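Cell wall binding protein cwp8 (Peptoclostridium difficile, PDB 5J6Q) probably anchors itself to the cell wall of this bacterium through its CWB2 modules, as a surface protein associated with the S-layer. Local coordinates at residues F416-A430 / L459-V473. Numbering follows the deposited sequence.
Sequences FKTAFVVGGNGEADA and LKGKELEIVGGENSV
Ala-419 CB meets two leucine methyls, Leu-464 CD2 and Leu-459 CD2, each at 3.5 Å, tighter than usual for carbon. On the same face, Val-421 crosses both Leu-459 and Val-473 at a slant, one methyl to each. A chi1 of 160° sets CG1 opposite the backbone N and sends it to Val-473 CG1, at 4.0 Å, leaving CG2 for Leu-459 CD1; Leu-481 of helix 475-484 covers this patch. On the other face Phe-420 and Glu-465 run alongside each other, ring and carboxylate planes only 14° apart, and the ring carbon CE2 lies 3.6 Å from Glu-465 CB. The carboxylate continues past the ring toward Lys-508 and Tyr-509, both weak partners. Between these two faces strands 418-423 and 463-467 pair in parallel, alternately giving and taking backbone bonds, from Ala-419 N to Glu-463 O through to Val-467 N to Val-421 O (3.0 Å). They are the two inner strands of a four-stranded parallel sheet, order 444-447, 418-423, 463-467, 491-493, flanked by helices in the Toprim-like manner of a CWB2 domain. Beyond Val-422 and Val-467 the strands part; one water links Gly-424 N to Ser-472 O, and another joins Asp-429 OD2 to Gly-469 N. In this loop region Asn-425 OD1 meets Ser-472 OG at 3.0 Å. At the other end Lys-462 crosses the Phe-416 ring at about a right angle, laying CD 3.5 Å from Phe-416 CE1; this lysine is poorly ordered, and its NZ is hydrogen-bonded to Leu-458 O. Outermost, Lys-417, bent along its chain, sets NZ over the Glu-463 carboxylate, 3.1 Å from OE2 and about as far from OE1, a salt bridge whose glutamate is poorly ordered.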
# COMPACT_ATOMS: atom_id res chain seq x y z
N PHE A 416 33.92 -25.92 15.57
CA PHE A 416 32.51 -26.01 15.95
C PHE A 416 32.26 -27.12 16.94
O PHE A 416 32.85 -28.18 16.82
CB PHE A 416 31.65 -26.23 14.69
CG PHE A 416 31.99 -27.51 13.97
CD1 PHE A 416 31.33 -28.69 14.26
CD2 PHE A 416 32.97 -27.53 13.00
CE1 PHE A 416 31.64 -29.86 13.58
CE2 PHE A 416 33.28 -28.70 12.32
CZ PHE A 416 32.62 -29.85 12.62
N LYS A 417 31.36 -26.88 17.89
CA LYS A 417 31.05 -27.88 18.92
C LYS A 417 29.73 -28.63 18.67
O LYS A 417 29.35 -29.52 19.43
CB LYS A 417 30.97 -27.20 20.30
CG LYS A 417 29.60 -26.57 20.59
CD LYS A 417 29.13 -26.83 22.01
CE LYS A 417 29.16 -28.30 22.36
NZ LYS A 417 27.80 -28.84 22.60
N THR A 418 29.03 -28.26 17.61
CA THR A 418 27.76 -28.88 17.29
C THR A 418 27.67 -29.30 15.84
O THR A 418 28.29 -28.70 14.94
CB THR A 418 26.61 -27.91 17.65
OG1 THR A 418 25.48 -28.22 16.85
CG2 THR A 418 26.97 -26.46 17.39
N ALA A 419 26.91 -30.37 15.61
CA ALA A 419 26.68 -30.85 14.27
C ALA A 419 25.29 -31.51 14.23
O ALA A 419 24.81 -32.03 15.24
CB ALA A 419 27.75 -31.82 13.86
N PHE A 420 24.64 -31.45 13.07
CA PHE A 420 23.27 -31.94 12.92
C PHE A 420 23.24 -33.07 11.96
O PHE A 420 23.97 -33.01 10.98
CB PHE A 420 22.36 -30.81 12.35
CG PHE A 420 21.99 -29.88 13.45
CD1 PHE A 420 22.59 -28.63 13.54
CD2 PHE A 420 21.11 -30.26 14.45
CE1 PHE A 420 22.31 -27.81 14.61
CE2 PHE A 420 20.83 -29.42 15.52
CZ PHE A 420 21.43 -28.21 15.59
N VAL A 421 22.41 -34.08 12.20
CA VAL A 421 22.33 -35.21 11.26
C VAL A 421 20.94 -35.38 10.80
O VAL A 421 20.03 -35.42 11.60
CB VAL A 421 22.82 -36.55 11.87
CG1 VAL A 421 22.27 -37.74 11.08
CG2 VAL A 421 24.34 -36.58 11.84
N VAL A 422 20.77 -35.51 9.48
CA VAL A 422 19.42 -35.59 8.88
C VAL A 422 19.47 -36.60 7.79
O VAL A 422 20.58 -36.92 7.33
CB VAL A 422 19.05 -34.14 8.32
CG1 VAL A 422 19.29 -33.05 9.42
CG2 VAL A 422 19.88 -33.80 7.08
N GLY A 423 18.34 -37.06 7.29
CA GLY A 423 18.34 -38.08 6.24
C GLY A 423 18.30 -37.51 4.84
O GLY A 423 17.81 -36.41 4.58
N GLY A 424 18.82 -38.27 3.89
CA GLY A 424 18.87 -37.82 2.53
C GLY A 424 17.48 -37.60 1.98
O GLY A 424 17.31 -36.95 0.97
N ASN A 425 16.48 -38.14 2.64
CA ASN A 425 15.10 -37.89 2.20
C ASN A 425 14.38 -36.95 3.21
O ASN A 425 13.16 -36.83 3.14
CB ASN A 425 14.29 -39.23 2.11
CG ASN A 425 14.10 -39.91 3.48
OD1 ASN A 425 14.51 -39.37 4.53
ND2 ASN A 425 13.48 -41.12 3.56
N GLY A 426 15.11 -36.30 4.14
CA GLY A 426 14.40 -35.51 5.14
C GLY A 426 14.48 -34.02 4.98
O GLY A 426 14.59 -33.32 6.00
N GLU A 427 14.40 -33.51 3.74
CA GLU A 427 14.59 -32.04 3.63
C GLU A 427 13.49 -31.15 4.29
O GLU A 427 13.80 -30.10 4.79
CB GLU A 427 14.76 -31.63 2.18
CG GLU A 427 13.54 -31.83 1.32
CD GLU A 427 13.83 -32.74 0.14
OE1 GLU A 427 15.02 -32.84 -0.25
OE2 GLU A 427 12.87 -33.36 -0.38
N ALA A 428 12.25 -31.56 4.28
CA ALA A 428 11.21 -30.80 4.89
C ALA A 428 11.40 -30.76 6.44
O ALA A 428 10.90 -29.80 6.99
CB ALA A 428 9.90 -31.45 4.57
N ASP A 429 12.06 -31.81 7.12
CA ASP A 429 12.34 -31.80 8.58
C ASP A 429 13.60 -31.04 8.83
O ASP A 429 13.75 -30.38 9.88
CB ASP A 429 12.58 -33.20 9.19
CG ASP A 429 11.34 -34.01 9.35
OD1 ASP A 429 10.21 -33.41 9.34
OD2 ASP A 429 11.46 -35.22 9.49
N ALA A 430 14.54 -31.20 7.91
CA ALA A 430 15.86 -30.61 8.01
C ALA A 430 15.87 -29.12 7.94
O ALA A 430 16.51 -28.52 8.79
CB ALA A 430 16.74 -31.18 6.92
N LEU A 459 32.51 -35.98 12.99
CA LEU A 459 31.68 -35.81 14.18
C LEU A 459 32.21 -36.51 15.44
O LEU A 459 31.66 -36.30 16.52
CB LEU A 459 30.28 -36.33 13.83
CG LEU A 459 29.75 -35.82 12.48
CD1 LEU A 459 28.36 -36.35 12.22
CD2 LEU A 459 29.72 -34.30 12.49
N LYS A 460 33.27 -37.32 15.30
CA LYS A 460 33.84 -38.03 16.45
C LYS A 460 34.45 -37.06 17.46
O LYS A 460 35.54 -36.53 17.24
CB LYS A 460 34.91 -39.02 15.97
CG LYS A 460 35.51 -39.83 17.11
CD LYS A 460 36.63 -40.73 16.63
CE LYS A 460 37.33 -41.41 17.78
NZ LYS A 460 38.61 -42.04 17.36
N GLY A 461 33.74 -36.81 18.56
CA GLY A 461 34.25 -35.93 19.60
C GLY A 461 33.35 -34.74 19.82
O GLY A 461 33.40 -34.10 20.87
N LYS A 462 32.52 -34.43 18.83
CA LYS A 462 31.62 -33.29 18.93
C LYS A 462 30.21 -33.74 19.36
O LYS A 462 29.87 -34.91 19.24
CB LYS A 462 31.53 -32.55 17.58
CG LYS A 462 32.68 -32.88 16.62
CD LYS A 462 33.33 -31.61 16.06
CE LYS A 462 34.72 -31.87 15.55
NZ LYS A 462 34.89 -31.38 14.15
N GLU A 463 29.41 -32.80 19.88
CA GLU A 463 28.04 -33.09 20.30
C GLU A 463 27.10 -33.02 19.08
O GLU A 463 27.08 -32.02 18.36
CB GLU A 463 27.59 -32.10 21.38
CG GLU A 463 28.45 -32.20 22.63
CD GLU A 463 27.82 -31.52 23.82
OE1 GLU A 463 26.57 -31.47 23.90
OE2 GLU A 463 28.57 -31.02 24.68
N LEU A 464 26.31 -34.08 18.87
CA LEU A 464 25.44 -34.23 17.74
C LEU A 464 23.93 -34.22 18.07
O LEU A 464 23.51 -34.54 19.18
CB LEU A 464 25.83 -35.57 17.05
CG LEU A 464 27.32 -35.69 16.73
CD1 LEU A 464 27.79 -37.15 16.56
CD2 LEU A 464 27.59 -34.89 15.47
N GLU A 465 23.12 -33.84 17.09
CA GLU A 465 21.66 -33.80 17.25
C GLU A 465 21.07 -34.34 15.96
O GLU A 465 21.57 -34.03 14.88
CB GLU A 465 21.17 -32.37 17.55
CG GLU A 465 19.66 -32.26 17.71
CD GLU A 465 19.22 -32.04 19.17
OE1 GLU A 465 18.42 -32.85 19.65
OE2 GLU A 465 19.65 -31.07 19.82
N ILE A 466 20.05 -35.18 16.07
CA ILE A 466 19.40 -35.74 14.89
C ILE A 466 18.06 -35.04 14.65
O ILE A 466 17.35 -34.77 15.62
CB ILE A 466 19.18 -37.24 15.08
CG1 ILE A 466 20.48 -37.90 15.60
CG2 ILE A 466 18.77 -37.84 13.74
CD1 ILE A 466 20.43 -39.44 15.65
N VAL A 467 17.72 -34.77 13.37
CA VAL A 467 16.48 -34.09 13.00
C VAL A 467 15.80 -34.99 11.96
O VAL A 467 16.27 -35.13 10.84
CB VAL A 467 16.71 -32.63 12.47
CG1 VAL A 467 15.36 -31.97 12.10
CG2 VAL A 467 17.39 -31.77 13.54
N GLY A 468 14.67 -35.60 12.34
CA GLY A 468 13.98 -36.53 11.45
C GLY A 468 13.65 -37.79 12.26
O GLY A 468 14.30 -38.07 13.27
N GLY A 469 12.63 -38.51 11.85
CA GLY A 469 12.24 -39.75 12.52
C GLY A 469 13.14 -40.90 12.10
O GLY A 469 14.05 -40.75 11.29
N GLU A 470 12.88 -42.11 12.66
CA GLU A 470 13.75 -43.26 12.37
C GLU A 470 13.73 -43.69 10.90
O GLU A 470 14.67 -44.36 10.46
CB GLU A 470 13.37 -44.45 13.24
CG GLU A 470 13.82 -44.28 14.69
CD GLU A 470 13.29 -45.39 15.58
OE1 GLU A 470 12.42 -45.10 16.42
OE2 GLU A 470 13.75 -46.55 15.43
N ASN A 471 12.69 -43.33 10.15
CA ASN A 471 12.63 -43.68 8.74
C ASN A 471 13.50 -42.73 7.84
O ASN A 471 13.61 -42.92 6.63
CB ASN A 471 11.16 -43.70 8.29
CG ASN A 471 10.47 -44.99 8.73
OD1 ASN A 471 9.37 -45.32 8.27
ND2 ASN A 471 11.05 -45.81 9.61
N SER A 472 14.16 -41.71 8.47
CA SER A 472 15.01 -40.76 7.73
C SER A 472 16.40 -40.97 8.20
O SER A 472 17.34 -41.00 7.41
CB SER A 472 14.58 -39.30 7.99
OG SER A 472 13.35 -39.07 7.32
N VAL A 473 16.54 -41.04 9.51
CA VAL A 473 17.81 -41.34 10.10
C VAL A 473 17.56 -42.59 10.89
O VAL A 473 16.93 -42.58 11.96
CB VAL A 473 18.31 -40.17 10.99
CG1 VAL A 473 19.56 -40.57 11.75
CG2 VAL A 473 18.59 -38.96 10.11
O HOH W 1 15.76 -35.98 8.55
O HOH W 2 18.64 -41.24 4.87
O HOH W 3 10.68 -37.75 10.30